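Local structure of transferrin binding protein B (Actinobacillus suis, 3PQU) at residues K114-Q119 with S123-D128; P89-L94 with I103-D108. The protein probably binds host transferrin at the bacterial surface as an outer-membrane lipoprotein and so serves iron acquisition. All coordinates share one frame; numbering follows the deposited sequence. Where two conformers were deposited one is given.

Both contacts belong to the handle domain of the N-lobe, their centres about 9 Å apart, and both reach the same five-stranded antiparallel sheet, in which strand 103-105 forms one outer edge beside strand 121-128. Interaction 2 sets the short helix 91-97 against that edge strand; interaction 1 packs the loop leading out of it beside the bend at Gly-124 within the neighbouring strand. Two polar links join them: Lys-114 NZ makes a salt bridge with Asp-108 OD2 at 2.9 Å, and Ser-106 OG lies 2.6 Å from Ser-123 O, a probable hydrogen bond. Backbone hydrogen bonds pair Ser-106 with Tyr-125 and Tyr-104 with Phe-127, tying the two strands together.

Interaction 1: residues K114-Q119 with S123-D128; sequences KKRNLQ and SGYVFD
Arg-116 reaches across to Ser-123, Gly-124 and Tyr-125 where the loop 114-119 packs beside the bend at Gly-124 within strand 121-128 of the N-lobe handle sheet. No direct hydrogen bond crosses between 114-119 and 123-128; two waters do the joining. The Arg-116 chain runs extended from CG to NE, which carries the guanidinium to the strand. Both waters lie at its edge, in its plane. Water 1 accepts from NH1 of Arg-116 at 3.1 Å and is hydrogen-bonded to Ser-123 OG at 2.8 Å. Water 2 accepts from NH2 of Arg-116 at 3.0 Å and sits in the ring plane of Tyr-125, bonded to its OH. The guanidinium plane stands 81° from the Tyr-125 ring, and NH2 of Arg-116 approaches CE2 of that ring at 4.1 Å. Although NH1 of Arg-116 comes within 3.3 Å of Ser-123 O, the angle is too poor for a hydrogen bond. NH1 also forms a salt bridge with Asp-177 on strand 170-183, while Arg-116 NE bonds to Asp-113 O; the two waters and these two groups together fix how the guanidinium is turned. At the phi of 125° and psi of -103° that Gly-124 adopts, a side chain would be jammed against the carbonyl O of Ser-123 and would also run into NH1 of Arg-116. Lys-114, whose NZ is held by Asp-108, crosses Tyr-125 at about a right angle, its CD near the plane of the ring and its CG 3.7 Å from Tyr-125 OH.

Interaction 2: residues P89-L94 with I103-D108; sequences PHLKEL and IYHSHD
The methyl groups Leu-91 CD1 and Ile-103 CG2 are only 3.5 Å apart, closer than carbons usually pack, and no hydrogen bond crosses between 89-94 and 103-108. The two side chains meet at a slant. The CB bond of Leu-91 does not itself point at the strand, but with CG swung anti to N (chi1 -176°) the CD1 branch reaches Ile-103; the same methyl lies 4.2 Å from His-105 CD2. Ile-103 works with both branches: while CG2 meets Leu-91, CD1 lies against the backbone of Leu-94, 3.9 Å from its O, and 4.2 Å from its CB. The contact thus sets the first turn of helix 91-97 against strand 103-105, an outer strand of the antiparallel handle sheet, and Leu-94 and His-105 both also reach Val-126 on the next strand. His-90 occupies the N-cap position of the helix. Its ND1 donates to Glu-93 OE1 at 2.9 Å (158°), the acceptor lying in the imidazole plane but the donor standing above the carboxylate plane, while NE2 bonds to Glu-45. Beyond the strand the chain makes a type I beta turn from His-105 to Asp-108, closed by Asp-108 N to His-105 O. The Asp-108 carboxylate folds back over this turn: OD2 accepts from His-105 N at 3.2 Å, met from above the carboxylate plane.

Interaction 1: residues K114-Q119 with S123-D128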
# COMPACT_ATOMS: atom_id res chain seq x y z
N LYS A 114 2.79 -14.89 20.16
CA LYS A 114 2.84 -15.17 18.72
C LYS A 114 1.47 -15.56 18.15
O LYS A 114 1.37 -16.07 17.03
CB LYS A 114 3.94 -16.19 18.39
CG LYS A 114 5.31 -15.77 18.92
CD LYS A 114 6.45 -16.63 18.39
CE LYS A 114 6.51 -17.96 19.13
NZ LYS A 114 7.42 -18.90 18.43
N LYS A 115 0.42 -15.33 18.94
CA LYS A 115 -0.95 -15.49 18.46
C LYS A 115 -1.48 -14.10 18.13
O LYS A 115 -1.84 -13.33 19.03
CB LYS A 115 -1.84 -16.17 19.51
CG LYS A 115 -1.42 -17.58 19.87
CD LYS A 115 -2.25 -18.14 21.04
CE LYS A 115 -1.81 -19.57 21.36
NZ LYS A 115 -2.53 -20.13 22.53
N ARG A 116 -1.47 -13.76 16.86
CA ARG A 116 -1.76 -12.40 16.44
C ARG A 116 -2.79 -12.45 15.33
O ARG A 116 -2.48 -12.71 14.17
CB ARG A 116 -0.49 -11.71 15.95
CG ARG A 116 0.67 -11.73 16.96
CD ARG A 116 1.83 -10.92 16.42
NE ARG A 116 2.97 -10.86 17.33
CZ ARG A 116 4.02 -10.08 17.14
NH1 ARG A 116 4.07 -9.27 16.08
NH2 ARG A 116 5.03 -10.10 18.01
N ASN A 117 -4.03 -12.18 15.70
CA ASN A 117 -5.16 -12.38 14.80
C ASN A 117 -5.41 -11.18 13.90
O ASN A 117 -6.26 -10.35 14.21
CB ASN A 117 -6.43 -12.69 15.61
CG ASN A 117 -7.62 -13.07 14.73
OD1 ASN A 117 -7.49 -13.81 13.75
ND2 ASN A 117 -8.80 -12.57 15.09
N LEU A 118 -4.65 -11.09 12.81
CA LEU A 118 -4.84 -10.03 11.81
C LEU A 118 -5.27 -10.67 10.52
O LEU A 118 -4.87 -11.80 10.22
CB LEU A 118 -3.53 -9.25 11.60
CG LEU A 118 -2.99 -8.63 12.88
CD1 LEU A 118 -1.59 -8.05 12.67
CD2 LEU A 118 -3.97 -7.57 13.35
N GLN A 119 -6.07 -9.96 9.74
CA GLN A 119 -6.58 -10.53 8.50
C GLN A 119 -5.83 -10.02 7.28
O GLN A 119 -5.71 -10.73 6.29
CB GLN A 119 -8.09 -10.24 8.35
CG GLN A 119 -8.65 -10.72 7.03
CD GLN A 119 -10.16 -10.58 6.92
OE1 GLN A 119 -10.81 -9.93 7.75
NE2 GLN A 119 -10.73 -11.18 5.89
N SER A 123 3.24 -8.97 10.74
CA SER A 123 4.41 -8.21 11.15
C SER A 123 5.14 -8.90 12.27
O SER A 123 4.60 -9.82 12.88
CB SER A 123 4.04 -6.79 11.60
OG SER A 123 3.65 -6.78 12.97
N GLY A 124 6.36 -8.42 12.53
CA GLY A 124 7.16 -8.82 13.67
C GLY A 124 8.52 -9.32 13.22
O GLY A 124 9.41 -8.55 12.86
N TYR A 125 8.67 -10.64 13.23
CA TYR A 125 9.98 -11.22 12.99
C TYR A 125 9.84 -12.65 12.48
O TYR A 125 8.81 -13.31 12.65
CB TYR A 125 10.82 -11.18 14.27
CG TYR A 125 10.09 -11.71 15.49
CD1 TYR A 125 9.88 -13.09 15.66
CD2 TYR A 125 9.58 -10.85 16.46
CE1 TYR A 125 9.17 -13.59 16.79
CE2 TYR A 125 8.88 -11.34 17.59
CZ TYR A 125 8.69 -12.72 17.74
OH TYR A 125 8.01 -13.21 18.83
N VAL A 126 10.89 -13.09 11.82
CA VAL A 126 11.01 -14.46 11.36
C VAL A 126 12.49 -14.78 11.48
O VAL A 126 13.34 -14.00 11.06
CB VAL A 126 10.49 -14.60 9.92
CG1 VAL A 126 10.99 -13.43 9.05
CG2 VAL A 126 10.84 -15.95 9.33
N PHE A 127 12.81 -15.90 12.11
CA PHE A 127 14.22 -16.14 12.41
C PHE A 127 14.58 -17.58 12.72
O PHE A 127 13.72 -18.41 13.05
CB PHE A 127 14.63 -15.24 13.59
CG PHE A 127 14.14 -15.73 14.94
CD1 PHE A 127 14.96 -16.50 15.75
CD2 PHE A 127 12.85 -15.43 15.37
CE1 PHE A 127 14.49 -16.98 16.99
CE2 PHE A 127 12.38 -15.89 16.60
CZ PHE A 127 13.20 -16.67 17.42
N ASP A 128 15.88 -17.87 12.58
CA ASP A 128 16.48 -19.13 12.99
C ASP A 128 17.17 -18.83 14.32
O ASP A 128 17.98 -17.91 14.42
CB ASP A 128 17.49 -19.59 11.92
CG ASP A 128 18.12 -20.95 12.23
OD1 ASP A 128 18.32 -21.28 13.41
OD2 ASP A 128 18.47 -21.69 11.29
O HOH W 1 1.88 -8.70 14.03
O HOH W 2 6.63 -11.45 20.15

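Interaction 2: residues P89-L94 with I103-D108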
# COMPACT_ATOMS: atom_id res chain seq x y z
N PRO A 89 7.77 -13.76 4.93
CA PRO A 89 9.01 -13.46 4.20
C PRO A 89 10.20 -14.28 4.71
O PRO A 89 10.37 -14.39 5.92
CB PRO A 89 9.25 -11.96 4.49
CG PRO A 89 7.87 -11.41 4.76
CD PRO A 89 7.08 -12.55 5.41
N HIS A 90 11.00 -14.84 3.79
CA HIS A 90 12.21 -15.59 4.14
C HIS A 90 12.00 -16.93 4.90
O HIS A 90 12.96 -17.65 5.15
CB HIS A 90 13.20 -14.68 4.89
CG HIS A 90 13.70 -13.54 4.06
ND1 HIS A 90 14.71 -13.68 3.13
CD2 HIS A 90 13.31 -12.24 3.99
CE1 HIS A 90 14.93 -12.52 2.54
NE2 HIS A 90 14.09 -11.63 3.05
N LEU A 91 10.76 -17.28 5.26
CA LEU A 91 10.53 -18.50 6.04
C LEU A 91 11.08 -19.76 5.33
O LEU A 91 11.74 -20.60 5.94
CB LEU A 91 9.05 -18.68 6.41
CG LEU A 91 8.77 -19.88 7.32
CD1 LEU A 91 9.43 -19.70 8.70
CD2 LEU A 91 7.27 -20.18 7.49
N LYS A 92 10.80 -19.86 4.04
CA LYS A 92 11.28 -20.98 3.23
C LYS A 92 12.80 -20.97 3.13
O LYS A 92 13.44 -22.00 3.29
CB LYS A 92 10.67 -20.92 1.82
CG LYS A 92 11.30 -21.89 0.83
CD LYS A 92 10.64 -23.26 0.87
CE LYS A 92 11.39 -24.27 0.01
NZ LYS A 92 11.81 -23.70 -1.31
N GLU A 93 13.37 -19.79 2.87
CA GLU A 93 14.82 -19.64 2.81
C GLU A 93 15.48 -20.11 4.10
O GLU A 93 16.47 -20.83 4.06
CB GLU A 93 15.22 -18.18 2.58
CG GLU A 93 15.44 -17.75 1.15
CD GLU A 93 15.84 -16.27 1.07
OE1 GLU A 93 16.44 -15.75 2.04
OE2 GLU A 93 15.55 -15.63 0.04
N LEU A 94 14.97 -19.66 5.24
CA LEU A 94 15.54 -20.03 6.54
C LEU A 94 15.43 -21.54 6.79
O LEU A 94 16.38 -22.17 7.26
CB LEU A 94 14.84 -19.26 7.67
CG LEU A 94 15.08 -17.74 7.75
CD1 LEU A 94 14.28 -17.14 8.89
CD2 LEU A 94 16.57 -17.41 7.95
N ILE A 103 13.14 -22.83 13.82
CA ILE A 103 12.64 -21.71 13.02
C ILE A 103 11.35 -21.21 13.64
O ILE A 103 10.41 -22.00 13.88
CB ILE A 103 12.34 -22.14 11.57
CG1 ILE A 103 13.53 -22.87 10.94
CG2 ILE A 103 11.93 -20.94 10.75
CD1 ILE A 103 14.77 -22.04 10.81
N TYR A 104 11.31 -19.91 13.91
CA TYR A 104 10.15 -19.29 14.55
C TYR A 104 9.72 -18.03 13.82
O TYR A 104 10.52 -17.38 13.14
CB TYR A 104 10.49 -18.95 16.00
CG TYR A 104 10.79 -20.15 16.87
CD1 TYR A 104 9.78 -21.03 17.25
CD2 TYR A 104 12.08 -20.40 17.32
CE1 TYR A 104 10.06 -22.15 18.05
CE2 TYR A 104 12.37 -21.50 18.12
CZ TYR A 104 11.35 -22.36 18.49
OH TYR A 104 11.63 -23.44 19.29
N HIS A 105 8.45 -17.67 13.95
CA HIS A 105 8.02 -16.34 13.52
C HIS A 105 6.85 -15.81 14.35
O HIS A 105 6.16 -16.57 15.03
CB HIS A 105 7.75 -16.29 12.01
CG HIS A 105 6.52 -17.02 11.58
ND1 HIS A 105 5.29 -16.42 11.50
CD2 HIS A 105 6.34 -18.32 11.22
CE1 HIS A 105 4.39 -17.30 11.10
NE2 HIS A 105 5.00 -18.47 10.92
N SER A 106 6.66 -14.50 14.30
CA SER A 106 5.78 -13.81 15.21
C SER A 106 4.30 -14.16 15.03
O SER A 106 3.48 -13.78 15.86
CB SER A 106 5.97 -12.29 15.06
OG SER A 106 5.87 -11.93 13.69
N HIS A 107 3.94 -14.82 13.93
CA HIS A 107 2.55 -15.25 13.76
C HIS A 107 2.40 -16.78 13.85
O HIS A 107 1.37 -17.34 13.47
CB HIS A 107 1.96 -14.74 12.42
CG HIS A 107 1.59 -13.28 12.42
ND1 HIS A 107 0.29 -12.84 12.50
CD2 HIS A 107 2.36 -12.17 12.35
CE1 HIS A 107 0.27 -11.52 12.48
NE2 HIS A 107 1.52 -11.09 12.39
N ASP A 108 3.43 -17.47 14.37
CA ASP A 108 3.42 -18.94 14.30
C ASP A 108 2.49 -19.60 15.32
O ASP A 108 2.31 -20.81 15.31
CB ASP A 108 4.85 -19.56 14.32
CG ASP A 108 5.53 -19.49 15.69
OD1 ASP A 108 4.85 -19.30 16.71
OD2 ASP A 108 6.76 -19.63 15.75